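Long-range contacts in chemotaxis protein CheX (Vibrio vulnificus, PDB 6VPW), which probably dephosphorylates the phosphorylated response regulator CheY, as other CheX phosphatases do, and so helps to end the chemotaxis signal: residues 62-67 and 143-149; 7-12 and 137-141; 35-41 and 148-152; 59-63 and 94-99. Residues are numbered along the deposited sequence.

Contact 1: 62-67 and 143-149; sequences TFDEGL and SQWGNAF
Backbone hydrogen bonds set the register. Thr62 and Phe149 form an antiparallel hydrogen-bonded pair (CA-CA 5.3 Å), with Thr62 N to Phe149 O and Phe149 N to Thr62 O both 2.8 Å. Phe63 and Ala148 (CA-CA 4.3 Å) follow as a non-hydrogen-bonded pair. Past the strands, Asp64 N donates to Asn147 O (2.9 Å), and Asp64 OD2 accepts from Asn147 N (2.7 Å). Asp64 is the N-cap of helix 65-76, but its carboxylate makes no capping bond. Two central strands of the antiparallel sheet meet here, one turning into a helix, the other leaving a hairpin loop. That loop has a type I turn, Ser143 to Gly146, and an ST turn: Ser143 OG accepts from Trp145 N (3.3 Å) and donates to Gly146 O (2.7 Å). At Gly146, phi 140° would jam a CB against Trp145 O; it would also clash with Asp64 CB across the contact. With chi1 p, the Phe149 ring puts a face under Thr62 CB (CH-pi, 3.8 Å to the centroid); Thr62 OG1 bonds to Ser45 OG and to a water (2.8 Å) that donates to Phe149 O (3.1 Å). Small Ala148 CB meets Phe63 CD1 (3.9 Å) and Leu67 CD2 (3.7 Å).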
loop_
_atom_site.group_PDB
_atom_site.type_symbol
_atom_site.label_atom_id
_atom_site.label_comp_id
_atom_site.label_asym_id
_atom_site.label_seq_id
_atom_site.Cartn_x
_atom_site.Cartn_y
_atom_site.Cartn_z
ATOM N N THR A 62 -7.835 -0.992 -7.194
ATOM C CA THR A 62 -7.982 -2.459 -7.075
ATOM C C THR A 62 -8.710 -2.961 -8.315
ATOM O O THR A 62 -9.732 -2.332 -8.685
ATOM C CB THR A 62 -8.734 -2.804 -5.787
ATOM O OG1 THR A 62 -7.940 -2.331 -4.690
ATOM C CG2 THR A 62 -8.998 -4.287 -5.678
ATOM N N PHE A 63 -8.213 -4.059 -8.887
ATOM C CA PHE A 63 -8.813 -4.660 -10.100
ATOM C C PHE A 63 -9.184 -6.124 -9.890
ATOM O O PHE A 63 -8.416 -6.876 -9.237
ATOM C CB PHE A 63 -7.805 -4.670 -11.256
ATOM C CG PHE A 63 -7.322 -3.317 -11.699
ATOM C CD1 PHE A 63 -8.007 -2.599 -12.661
ATOM C CD2 PHE A 63 -6.196 -2.749 -11.129
ATOM C CE1 PHE A 63 -7.557 -1.353 -13.068
ATOM C CE2 PHE A 63 -5.743 -1.508 -11.542
ATOM C CZ PHE A 63 -6.412 -0.824 -12.526
ATOM N N ASP A 64 -10.308 -6.519 -10.494
ATOM C CA ASP A 64 -10.635 -7.961 -10.631
ATOM C C ASP A 64 -9.605 -8.536 -11.605
ATOM O O ASP A 64 -9.175 -7.786 -12.516
ATOM C CB ASP A 64 -12.059 -8.188 -11.155
ATOM C CG ASP A 64 -13.141 -7.888 -10.135
ATOM O OD1 ASP A 64 -12.789 -7.717 -8.968
ATOM O OD2 ASP A 64 -14.324 -7.825 -10.522
ATOM N N GLU A 65 -9.248 -9.815 -11.447
ATOM C CA GLU A 65 -8.242 -10.458 -12.333
ATOM C C GLU A 65 -8.667 -10.321 -13.797
ATOM O O GLU A 65 -7.811 -9.937 -14.623
ATOM C CB GLU A 65 -8.058 -11.932 -11.955
ATOM C CG GLU A 65 -7.088 -12.679 -12.848
ATOM C CD GLU A 65 -6.667 -14.036 -12.306
ATOM O OE1 GLU A 65 -5.829 -14.694 -12.953
ATOM O OE2 GLU A 65 -7.164 -14.419 -11.233
ATOM N N GLY A 66 -9.938 -10.608 -14.096
ATOM C CA GLY A 66 -10.446 -10.556 -15.481
ATOM C C GLY A 66 -10.171 -9.210 -16.127
ATOM O O GLY A 66 -9.727 -9.181 -17.294
ATOM N N LEU A 67 -10.400 -8.131 -15.380
ATOM C CA LEU A 67 -10.213 -6.749 -15.895
ATOM C C LEU A 67 -8.721 -6.455 -16.087
ATOM O O LEU A 67 -8.345 -5.915 -17.152
ATOM C CB LEU A 67 -10.863 -5.779 -14.906
ATOM C CG LEU A 67 -10.662 -4.298 -15.209
ATOM C CD1 LEU A 67 -11.054 -3.982 -16.640
ATOM C CD2 LEU A 67 -11.445 -3.447 -14.232
ATOM N N SER A 143 -17.118 -3.118 -15.725
ATOM C CA SER A 143 -16.890 -3.465 -17.145
ATOM C C SER A 143 -17.351 -4.916 -17.313
ATOM O O SER A 143 -17.554 -5.606 -16.276
ATOM C CB SER A 143 -15.461 -3.276 -17.544
ATOM O OG SER A 143 -14.673 -4.343 -17.066
ATOM N N GLN A 144 -17.481 -5.389 -18.541
ATOM C CA GLN A 144 -17.973 -6.781 -18.692
ATOM C C GLN A 144 -16.864 -7.750 -18.284
ATOM O O GLN A 144 -17.187 -8.907 -17.998
ATOM C CB GLN A 144 -18.441 -7.051 -20.120
ATOM C CG GLN A 144 -17.372 -6.844 -21.174
ATOM C CD GLN A 144 -17.828 -7.430 -22.483
ATOM O OE1 GLN A 144 -17.829 -8.645 -22.671
ATOM N NE2 GLN A 144 -18.196 -6.564 -23.405
ATOM N N TRP A 145 -15.624 -7.257 -18.194
ATOM C CA TRP A 145 -14.461 -8.129 -17.889
ATOM C C TRP A 145 -14.207 -8.169 -16.382
ATOM O O TRP A 145 -13.395 -9.003 -15.945
ATOM C CB TRP A 145 -13.239 -7.655 -18.674
ATOM C CG TRP A 145 -13.518 -7.570 -20.139
ATOM C CD1 TRP A 145 -13.615 -8.600 -21.028
ATOM C CD2 TRP A 145 -13.793 -6.372 -20.880
ATOM N NE1 TRP A 145 -13.924 -8.125 -22.276
ATOM C CE2 TRP A 145 -14.032 -6.759 -22.218
ATOM C CE3 TRP A 145 -13.838 -5.014 -20.549
ATOM C CZ2 TRP A 145 -14.319 -5.829 -23.217
ATOM C CZ3 TRP A 145 -14.136 -4.100 -21.533
ATOM C CH2 TRP A 145 -14.362 -4.502 -22.848
ATOM N N GLY A 146 -14.910 -7.330 -15.623
ATOM C CA GLY A 146 -14.733 -7.296 -14.169
ATOM C C GLY A 146 -14.765 -5.878 -13.628
ATOM O O GLY A 146 -14.752 -4.911 -14.431
ATOM N N ASN A 147 -14.712 -5.778 -12.303
ATOM C CA ASN A 147 -14.885 -4.498 -11.586
ATOM C C ASN A 147 -13.543 -4.011 -11.028
ATOM O O ASN A 147 -12.550 -4.782 -10.995
ATOM C CB ASN A 147 -15.946 -4.647 -10.490
ATOM C CG ASN A 147 -17.315 -5.026 -11.025
ATOM O OD1 ASN A 147 -17.662 -4.730 -12.168
ATOM N ND2 ASN A 147 -18.111 -5.676 -10.198
ATOM N N ALA A 148 -13.534 -2.747 -10.634
ATOM C CA ALA A 148 -12.343 -2.129 -10.035
ATOM C C ALA A 148 -12.822 -1.069 -9.055
ATOM O O ALA A 148 -14.024 -0.749 -9.046
ATOM C CB ALA A 148 -11.473 -1.519 -11.109
ATOM N N PHE A 149 -11.917 -0.561 -8.237
ATOM C CA PHE A 149 -12.331 0.591 -7.415
ATOM C C PHE A 149 -11.086 1.341 -6.964
ATOM O O PHE A 149 -9.993 0.744 -6.809
ATOM C CB PHE A 149 -13.259 0.187 -6.266
ATOM C CG PHE A 149 -12.743 -0.920 -5.399
ATOM C CD1 PHE A 149 -11.888 -0.648 -4.339
ATOM C CD2 PHE A 149 -13.103 -2.234 -5.648
ATOM C CE1 PHE A 149 -11.399 -1.675 -3.540
ATOM C CE2 PHE A 149 -12.608 -3.259 -4.854
ATOM C CZ PHE A 149 -11.766 -2.978 -3.799
HETATM O O HOH W 1 -8.615 0.297 -4.081
#

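Contact 2: 7-12 and 137-141; sequences FVNPFL and IIMPF
The N-terminal helix here begins its run across one face of the antiparallel sheet, an alpha+beta layer arrangement in which residues 8-12 lie over strand 137-141. The two axes approach to 10.3 Å, with their N-to-C directions 33° apart (signed crossing angle -33°), so helix and strand run roughly the same way. Val8 lies nearest Ile137 (CA-CA 7.7 Å) and Leu12 nearest Met139 (7.1 Å). No hydrogen bond crosses the interface. Strand alternation points Ile137, Met139 and Phe141 at the helix. Met139 buries most surface: with chi1 m and both later torsions t, its long, flexible chain reaches up to the helix, where CE lies 3.8 Å from Val8 O, 4.1 Å from Val8 CG1 and 4.3 Å from Phe11 CB. Leu12, one turn after Val8 and bonded to it through Leu12 N to Val8 O (3.1 Å), spans two strand residues. Its CB touches Met139 SD at 3.8 Å, while Pro32 of strand 28-34 lies beside it. Branched Ile137 (chi1 m, chi2 m) packs beside Phe7 and Val8: its CG2 meets Val8 CG2 at 4.0 Å and its CG1 the ring carbon CE1 of Phe7 at 4.2 Å. Phe7 leaves its backbone sideways, and chi1 p brings that ring close to Ile137; it also meets Phe154. At the other end, Leu12 CG rests 3.8 Å from Phe141 CZ.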
loop_
_atom_site.group_PDB
_atom_site.type_symbol
_atom_site.label_atom_id
_atom_site.label_comp_id
_atom_site.label_asym_id
_atom_site.label_seq_id
_atom_site.Cartn_x
_atom_site.Cartn_y
_atom_site.Cartn_z
ATOM N N PHE A 7 -10.295 16.472 -4.456
ATOM C CA PHE A 7 -9.365 15.468 -5.028
ATOM C C PHE A 7 -10.134 14.315 -5.685
ATOM O O PHE A 7 -9.511 13.546 -6.417
ATOM C CB PHE A 7 -8.415 14.938 -3.946
ATOM C CG PHE A 7 -9.106 14.377 -2.735
ATOM C CD1 PHE A 7 -9.719 13.133 -2.780
ATOM C CD2 PHE A 7 -9.151 15.091 -1.547
ATOM C CE1 PHE A 7 -10.361 12.618 -1.663
ATOM C CE2 PHE A 7 -9.795 14.573 -0.432
ATOM C CZ PHE A 7 -10.410 13.342 -0.496
ATOM N N VAL A 8 -11.444 14.221 -5.467
ATOM C CA VAL A 8 -12.199 13.036 -5.977
ATOM C C VAL A 8 -12.202 12.985 -7.517
ATOM O O VAL A 8 -11.683 12.002 -8.056
ATOM C CB VAL A 8 -13.624 13.007 -5.394
ATOM C CG1 VAL A 8 -14.504 11.961 -6.056
ATOM C CG2 VAL A 8 -13.597 12.805 -3.890
ATOM N N ASN A 9 -12.764 13.995 -8.185
ATOM C CA ASN A 9 -12.931 13.968 -9.667
ATOM C C ASN A 9 -11.603 13.835 -10.412
ATOM O O ASN A 9 -11.533 13.081 -11.376
ATOM C CB ASN A 9 -13.761 15.156 -10.144
ATOM C CG ASN A 9 -15.194 15.048 -9.671
ATOM O OD1 ASN A 9 -15.638 13.969 -9.292
ATOM N ND2 ASN A 9 -15.919 16.147 -9.700
ATOM N N PRO A 10 -10.536 14.590 -10.074
ATOM C CA PRO A 10 -9.253 14.424 -10.758
ATOM C C PRO A 10 -8.746 12.974 -10.755
ATOM O O PRO A 10 -8.252 12.554 -11.802
ATOM C CB PRO A 10 -8.316 15.356 -9.987
ATOM C CG PRO A 10 -9.236 16.429 -9.458
ATOM C CD PRO A 10 -10.520 15.703 -9.116
ATOM N N PHE A 11 -8.864 12.258 -9.618
ATOM C CA PHE A 11 -8.424 10.835 -9.552
ATOM C C PHE A 11 -9.353 9.951 -10.406
ATOM O O PHE A 11 -8.843 9.123 -11.154
ATOM C CB PHE A 11 -8.298 10.326 -8.104
ATOM C CG PHE A 11 -7.013 10.732 -7.429
ATOM C CD1 PHE A 11 -5.866 9.963 -7.570
ATOM C CD2 PHE A 11 -6.924 11.919 -6.712
ATOM C CE1 PHE A 11 -4.661 10.366 -7.007
ATOM C CE2 PHE A 11 -5.726 12.309 -6.132
ATOM C CZ PHE A 11 -4.597 11.530 -6.275
ATOM N N LEU A 12 -10.666 10.137 -10.287
ATOM C CA LEU A 12 -11.674 9.325 -11.024
ATOM C C LEU A 12 -11.450 9.512 -12.530
ATOM O O LEU A 12 -11.322 8.500 -13.233
ATOM C CB LEU A 12 -13.069 9.777 -10.578
ATOM C CG LEU A 12 -14.266 8.948 -11.051
ATOM C CD1 LEU A 12 -15.463 9.200 -10.157
ATOM C CD2 LEU A 12 -14.634 9.251 -12.500
ATOM N N ILE A 137 -12.867 7.881 0.638
ATOM C CA ILE A 137 -13.804 7.893 -0.523
ATOM C C ILE A 137 -13.531 6.650 -1.372
ATOM O O ILE A 137 -12.335 6.365 -1.648
ATOM C CB ILE A 137 -13.625 9.178 -1.354
ATOM C CG1 ILE A 137 -13.756 10.452 -0.509
ATOM C CG2 ILE A 137 -14.586 9.181 -2.536
ATOM C CD1 ILE A 137 -15.111 10.639 0.112
ATOM N N ILE A 138 -14.582 5.906 -1.713
ATOM C CA ILE A 138 -14.440 4.732 -2.617
ATOM C C ILE A 138 -15.133 5.110 -3.926
ATOM O O ILE A 138 -16.225 5.682 -3.861
ATOM C CB ILE A 138 -14.998 3.425 -2.014
ATOM C CG1 ILE A 138 -14.776 2.240 -2.961
ATOM C CG2 ILE A 138 -16.468 3.570 -1.638
ATOM C CD1 ILE A 138 -15.083 0.888 -2.344
ATOM N N MET A 139 -14.477 4.845 -5.053
ATOM C CA MET A 139 -15.037 5.154 -6.390
ATOM C C MET A 139 -15.132 3.829 -7.138
ATOM O O MET A 139 -14.119 3.332 -7.628
ATOM C CB MET A 139 -14.125 6.134 -7.139
ATOM C CG MET A 139 -13.591 7.269 -6.246
ATOM S SD MET A 139 -12.398 8.354 -7.078
ATOM C CE MET A 139 -11.592 9.082 -5.654
ATOM N N PRO A 140 -16.305 3.153 -7.144
ATOM C CA PRO A 140 -16.448 1.887 -7.858
ATOM C C PRO A 140 -16.506 2.057 -9.383
ATOM O O PRO A 140 -16.980 3.082 -9.867
ATOM C CB PRO A 140 -17.783 1.285 -7.371
ATOM C CG PRO A 140 -18.268 2.209 -6.249
ATOM C CD PRO A 140 -17.532 3.526 -6.426
ATOM N N PHE A 141 -16.078 1.016 -10.098
ATOM C CA PHE A 141 -16.106 0.995 -11.580
ATOM C C PHE A 141 -16.503 -0.404 -12.042
ATOM O O PHE A 141 -16.235 -1.399 -11.318
ATOM C CB PHE A 141 -14.746 1.347 -12.187
ATOM C CG PHE A 141 -14.241 2.738 -11.903
ATOM C CD1 PHE A 141 -13.476 2.996 -10.778
ATOM C CD2 PHE A 141 -14.495 3.780 -12.782
ATOM C CE1 PHE A 141 -12.993 4.271 -10.526
ATOM C CE2 PHE A 141 -14.003 5.052 -12.535
ATOM C CZ PHE A 141 -13.253 5.295 -11.408
#

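Contact 3: 35-41 and 148-152; sequences KKDEIAR and AFIEI
Residues 35-41 form an irregular loop that arches over the face of strand 148-152 from which Phe149 and Glu151 project; the nearest CA pairs are Ala40-Phe149 (7.9 Å) and Lys35-Glu151 (8.4 Å). One salt bridge joins the two. Lys35, with all four chi angles t, stretches out so that its NZ donates to Glu151 OE1 in a very short 2.5 Å hydrogen bond; Glu151 also packs on His130. Of the loop's other charges, Glu38 forms a salt bridge with Arg33, and Arg41 NE bonds to Gly125 O, partners outside both segments. The strand's backbone is satisfied by its sheet neighbours, Phe149 bonding to Thr62 and Glu151 to Ser60. Ala40 is small enough to sit on a face of the Phe149 ring, a CH-pi contact with CB 4.1 Å from the centroid, while Arg41 O approaches the ring edge, 3.2 Å from Phe149 CE2. The loop covers this face largely through side chains, and the very short ion pair probably offsets the cost of burying Glu151.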
loop_
_atom_site.group_PDB
_atom_site.type_symbol
_atom_site.label_atom_id
_atom_site.label_comp_id
_atom_site.label_asym_id
_atom_site.label_seq_id
_atom_site.Cartn_x
_atom_site.Cartn_y
_atom_site.Cartn_z
ATOM N N LYS A 35 -16.822 5.429 2.044
ATOM C CA LYS A 35 -16.808 3.974 2.304
ATOM C C LYS A 35 -17.331 3.767 3.722
ATOM O O LYS A 35 -17.046 4.619 4.587
ATOM C CB LYS A 35 -15.403 3.401 2.115
ATOM C CG LYS A 35 -15.282 1.895 2.300
ATOM C CD LYS A 35 -13.902 1.391 1.963
ATOM C CE LYS A 35 -13.701 -0.089 2.204
ATOM N NZ LYS A 35 -12.335 -0.510 1.793
ATOM N N LYS A 36 -18.116 2.715 3.919
ATOM C CA LYS A 36 -18.643 2.414 5.269
ATOM C C LYS A 36 -18.235 0.975 5.591
ATOM O O LYS A 36 -17.013 0.734 5.678
ATOM C CB LYS A 36 -20.150 2.688 5.321
ATOM C CG LYS A 36 -20.535 4.128 5.018
ATOM C CD LYS A 36 -22.009 4.416 5.204
ATOM C CE LYS A 36 -22.421 5.764 4.653
ATOM N NZ LYS A 36 -22.251 5.824 3.183
ATOM N N ASP A 37 -19.211 0.075 5.733
ATOM C CA ASP A 37 -18.979 -1.358 6.059
ATOM C C ASP A 37 -19.035 -2.184 4.768
ATOM O O ASP A 37 -18.934 -3.417 4.856
ATOM C CB ASP A 37 -20.042 -1.856 7.044
ATOM C CG ASP A 37 -20.394 -0.850 8.126
ATOM O OD1 ASP A 37 -19.695 0.179 8.221
ATOM O OD2 ASP A 37 -21.386 -1.088 8.847
ATOM N N GLU A 38 -19.173 -1.513 3.623
ATOM C CA GLU A 38 -19.353 -2.196 2.311
ATOM C C GLU A 38 -18.172 -3.107 1.956
ATOM O O GLU A 38 -17.016 -2.802 2.330
ATOM C CB GLU A 38 -19.586 -1.165 1.205
ATOM C CG GLU A 38 -18.644 0.020 1.255
ATOM C CD GLU A 38 -18.828 0.966 0.087
ATOM O OE1 GLU A 38 -18.720 0.502 -1.065
ATOM O OE2 GLU A 38 -19.139 2.151 0.330
ATOM N N ILE A 39 -18.484 -4.190 1.239
ATOM C CA ILE A 39 -17.459 -5.168 0.779
ATOM C C ILE A 39 -16.704 -4.532 -0.391
ATOM O O ILE A 39 -17.373 -4.032 -1.321
ATOM C CB ILE A 39 -18.112 -6.506 0.377
ATOM C CG1 ILE A 39 -19.004 -7.062 1.492
ATOM C CG2 ILE A 39 -17.047 -7.507 -0.057
ATOM C CD1 ILE A 39 -19.791 -8.295 1.099
ATOM N N ALA A 40 -15.374 -4.536 -0.325
ATOM C CA ALA A 40 -14.512 -3.979 -1.393
ATOM C C ALA A 40 -13.335 -4.940 -1.615
ATOM O O ALA A 40 -12.275 -4.752 -0.982
ATOM C CB ALA A 40 -14.050 -2.596 -1.012
ATOM N N ARG A 41 -13.515 -5.924 -2.503
ATOM C CA ARG A 41 -12.460 -6.940 -2.740
ATOM C C ARG A 41 -11.933 -6.859 -4.177
ATOM O O ARG A 41 -12.678 -6.419 -5.071
ATOM C CB ARG A 41 -13.035 -8.322 -2.426
ATOM C CG ARG A 41 -13.403 -8.504 -0.961
ATOM C CD ARG A 41 -14.171 -9.783 -0.705
ATOM N NE ARG A 41 -13.350 -10.963 -0.926
ATOM C CZ ARG A 41 -13.817 -12.205 -0.989
ATOM N NH1 ARG A 41 -15.113 -12.441 -0.873
ATOM N NH2 ARG A 41 -12.986 -13.211 -1.190
ATOM N N ALA A 148 -13.534 -2.747 -10.634
ATOM C CA ALA A 148 -12.343 -2.129 -10.035
ATOM C C ALA A 148 -12.822 -1.069 -9.055
ATOM O O ALA A 148 -14.024 -0.749 -9.046
ATOM C CB ALA A 148 -11.473 -1.519 -11.109
ATOM N N PHE A 149 -11.917 -0.561 -8.237
ATOM C CA PHE A 149 -12.331 0.591 -7.415
ATOM C C PHE A 149 -11.086 1.341 -6.964
ATOM O O PHE A 149 -9.993 0.744 -6.809
ATOM C CB PHE A 149 -13.259 0.187 -6.266
ATOM C CG PHE A 149 -12.743 -0.920 -5.399
ATOM C CD1 PHE A 149 -11.888 -0.648 -4.339
ATOM C CD2 PHE A 149 -13.103 -2.234 -5.648
ATOM C CE1 PHE A 149 -11.399 -1.675 -3.540
ATOM C CE2 PHE A 149 -12.608 -3.259 -4.854
ATOM C CZ PHE A 149 -11.766 -2.978 -3.799
ATOM N N ILE A 150 -11.265 2.643 -6.864
ATOM C CA ILE A 150 -10.228 3.547 -6.311
ATOM C C ILE A 150 -10.652 3.859 -4.883
ATOM O O ILE A 150 -11.873 4.074 -4.653
ATOM C CB ILE A 150 -10.084 4.852 -7.107
ATOM C CG1 ILE A 150 -9.561 4.599 -8.516
ATOM C CG2 ILE A 150 -9.191 5.846 -6.355
ATOM C CD1 ILE A 150 -9.626 5.818 -9.397
ATOM N N GLU A 151 -9.696 3.824 -3.962
ATOM C CA GLU A 151 -9.990 4.307 -2.597
ATOM C C GLU A 151 -8.975 5.407 -2.335
ATOM O O GLU A 151 -7.770 5.259 -2.740
ATOM C CB GLU A 151 -9.961 3.216 -1.532
ATOM C CG GLU A 151 -11.099 2.225 -1.637
ATOM C CD GLU A 151 -11.194 1.313 -0.426
ATOM O OE1 GLU A 151 -11.891 0.285 -0.510
ATOM O OE2 GLU A 151 -10.585 1.644 0.595
ATOM N N ILE A 152 -9.432 6.478 -1.699
ATOM C CA ILE A 152 -8.493 7.602 -1.462
ATOM C C ILE A 152 -8.804 8.204 -0.097
ATOM O O ILE A 152 -9.976 8.150 0.329
ATOM C CB ILE A 152 -8.592 8.597 -2.630
ATOM C CG1 ILE A 152 -7.372 9.508 -2.716
ATOM C CG2 ILE A 152 -9.896 9.379 -2.581
ATOM C CD1 ILE A 152 -7.205 10.108 -4.092
#

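Contact 4: 59-63 and 94-99; sequences MSITF and ITNMVT
Strand 59-63 passes over helix 94-99 with the axes 9.4 Å apart at closest approach and their N-to-C directions 132° apart (signed crossing angle 132°), and every second side chain points at the helix. Met59 comes first, its CA 8.1 Å from that of Thr99. With chi1 t, chi2 near -92° and chi3 m, its flexible chain bends so that CE lies 3.9 Å from Val98 CG1 and only 3.0 Å from Thr99 OG1. That hydroxyl is already used, donating to Thr95 O one turn back (2.8 Å), which lets a threonine face the apolar methionine. Ser60 turns away and its OG bonds to His130. Ile61 (chi1 m, chi2 t) occupies the middle, where the CA atoms of Ile61 and Thr95 come within 6.9 Å; its CD1 reaches Thr95 CA and Val98 CG2, each at 4.0 Å, and Ile94 CG2 at 4.4 Å. The small Thr95 allows this close approach, while its OG1 bonds to Val91 O. Thr62 points away, and Phe63 closes the row, its CZ 4.4 Å from Ile94 CG2. No hydrogen bond links these two segments, whose contact is mainly apolar packing. Asn96 faces away from the strand; its place in a Glu-x-x-Asn sequence is consistent with the signature of CheC/CheX phosphatases, carried on just such a sheet-backed helix.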
loop_
_atom_site.group_PDB
_atom_site.type_symbol
_atom_site.label_atom_id
_atom_site.label_comp_id
_atom_site.label_asym_id
_atom_site.label_seq_id
_atom_site.Cartn_x
_atom_site.Cartn_y
_atom_site.Cartn_z
ATOM N N MET A 59 -3.646 6.525 -1.972
ATOM C CA MET A 59 -4.615 6.113 -3.008
ATOM C C MET A 59 -4.349 4.638 -3.347
ATOM O O MET A 59 -3.164 4.209 -3.327
ATOM C CB MET A 59 -4.466 7.010 -4.241
ATOM C CG MET A 59 -5.493 6.740 -5.315
ATOM S SD MET A 59 -4.888 5.546 -6.514
ATOM C CE MET A 59 -3.979 6.632 -7.611
ATOM N N SER A 60 -5.420 3.879 -3.578
ATOM C CA SER A 60 -5.294 2.483 -4.048
ATOM C C SER A 60 -6.231 2.290 -5.246
ATOM O O SER A 60 -7.279 2.963 -5.302
ATOM C CB SER A 60 -5.575 1.475 -2.958
ATOM O OG SER A 60 -6.868 1.662 -2.400
ATOM N N ILE A 61 -5.770 1.511 -6.217
ATOM C CA ILE A 61 -6.595 1.078 -7.371
ATOM C C ILE A 61 -6.634 -0.433 -7.280
ATOM O O ILE A 61 -5.547 -1.048 -7.304
ATOM C CB ILE A 61 -6.028 1.505 -8.734
ATOM C CG1 ILE A 61 -5.700 2.996 -8.788
ATOM C CG2 ILE A 61 -7.009 1.096 -9.818
ATOM C CD1 ILE A 61 -4.983 3.399 -10.053
ATOM N N THR A 62 -7.835 -0.992 -7.194
ATOM C CA THR A 62 -7.982 -2.459 -7.075
ATOM C C THR A 62 -8.710 -2.961 -8.315
ATOM O O THR A 62 -9.732 -2.332 -8.685
ATOM C CB THR A 62 -8.734 -2.804 -5.787
ATOM O OG1 THR A 62 -7.940 -2.331 -4.690
ATOM C CG2 THR A 62 -8.998 -4.287 -5.678
ATOM N N PHE A 63 -8.213 -4.059 -8.887
ATOM C CA PHE A 63 -8.813 -4.660 -10.100
ATOM C C PHE A 63 -9.184 -6.124 -9.890
ATOM O O PHE A 63 -8.416 -6.876 -9.237
ATOM C CB PHE A 63 -7.805 -4.670 -11.256
ATOM C CG PHE A 63 -7.322 -3.317 -11.699
ATOM C CD1 PHE A 63 -8.007 -2.599 -12.661
ATOM C CD2 PHE A 63 -6.196 -2.749 -11.129
ATOM C CE1 PHE A 63 -7.557 -1.353 -13.068
ATOM C CE2 PHE A 63 -5.743 -1.508 -11.542
ATOM C CZ PHE A 63 -6.412 -0.824 -12.526
ATOM N N ILE A 94 0.323 1.839 -14.102
ATOM C CA ILE A 94 -1.034 2.468 -14.142
ATOM C C ILE A 94 -1.230 3.325 -12.877
ATOM O O ILE A 94 -1.725 4.445 -13.000
ATOM C CB ILE A 94 -2.151 1.420 -14.304
ATOM C CG1 ILE A 94 -2.124 0.761 -15.688
ATOM C CG2 ILE A 94 -3.508 2.049 -14.025
ATOM C CD1 ILE A 94 -3.167 -0.306 -15.869
ATOM N N THR A 95 -0.877 2.800 -11.702
ATOM C CA THR A 95 -0.984 3.565 -10.428
ATOM C C THR A 95 -0.168 4.870 -10.533
ATOM O O THR A 95 -0.683 5.913 -10.130
ATOM C CB THR A 95 -0.548 2.693 -9.241
ATOM O OG1 THR A 95 -1.328 1.492 -9.232
ATOM C CG2 THR A 95 -0.665 3.406 -7.908
ATOM N N ASN A 96 1.064 4.803 -11.034
ATOM C CA ASN A 96 1.922 6.008 -11.233
ATOM C C ASN A 96 1.287 6.981 -12.231
ATOM O O ASN A 96 1.275 8.204 -11.949
ATOM C CB ASN A 96 3.321 5.646 -11.732
ATOM C CG ASN A 96 4.341 5.469 -10.629
ATOM O OD1 ASN A 96 4.168 6.010 -9.536
ATOM N ND2 ASN A 96 5.437 4.778 -10.930
ATOM N N MET A 97 0.766 6.468 -13.348
ATOM C CA MET A 97 0.189 7.373 -14.377
ATOM C C MET A 97 -1.078 8.037 -13.839
ATOM O O MET A 97 -1.263 9.246 -14.090
ATOM C CB MET A 97 -0.154 6.611 -15.666
ATOM C CG MET A 97 1.051 6.291 -16.524
ATOM S SD MET A 97 0.550 5.493 -18.095
ATOM C CE MET A 97 -0.030 3.917 -17.489
ATOM N N VAL A 98 -1.917 7.289 -13.124
ATOM C CA VAL A 98 -3.180 7.885 -12.607
ATOM C C VAL A 98 -2.832 8.959 -11.571
ATOM O O VAL A 98 -3.418 10.066 -11.624
ATOM C CB VAL A 98 -4.109 6.809 -12.021
ATOM C CG1 VAL A 98 -5.272 7.420 -11.248
ATOM C CG2 VAL A 98 -4.624 5.879 -13.112
ATOM N N THR A 99 -1.913 8.640 -10.659
ATOM C CA THR A 99 -1.511 9.602 -9.602
ATOM C C THR A 99 -0.843 10.832 -10.230
ATOM O O THR A 99 -1.147 11.962 -9.765
ATOM C CB THR A 99 -0.598 8.933 -8.575
ATOM O OG1 THR A 99 -1.297 7.763 -8.148
ATOM C CG2 THR A 99 -0.284 9.829 -7.397
#

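Contact 4 lies deepest, about 3 Å between its centre and that of the chain, whereas contacts 1 and 3 are centred about 11 Å out. Contact 4 is wholly buried, contact 3 mostly, contacts 1 and 2 partly, contact 1 surfacing at its loop. All four use one antiparallel sheet. Contacts 2 and 4 pack helices on its apolar face without hydrogen bonds, and they meet where Phe11 touches Met59 and Thr99. Contact 3 covers the face of Phe149 and Glu151 with a loop, and its chemistry is both ionic and apolar. Contact 1 works within the sheet plane, so backbone hydrogen bonds dominate; it shares Ala148 and Phe149 with contact 3, and Thr62 and Phe63 with contact 4.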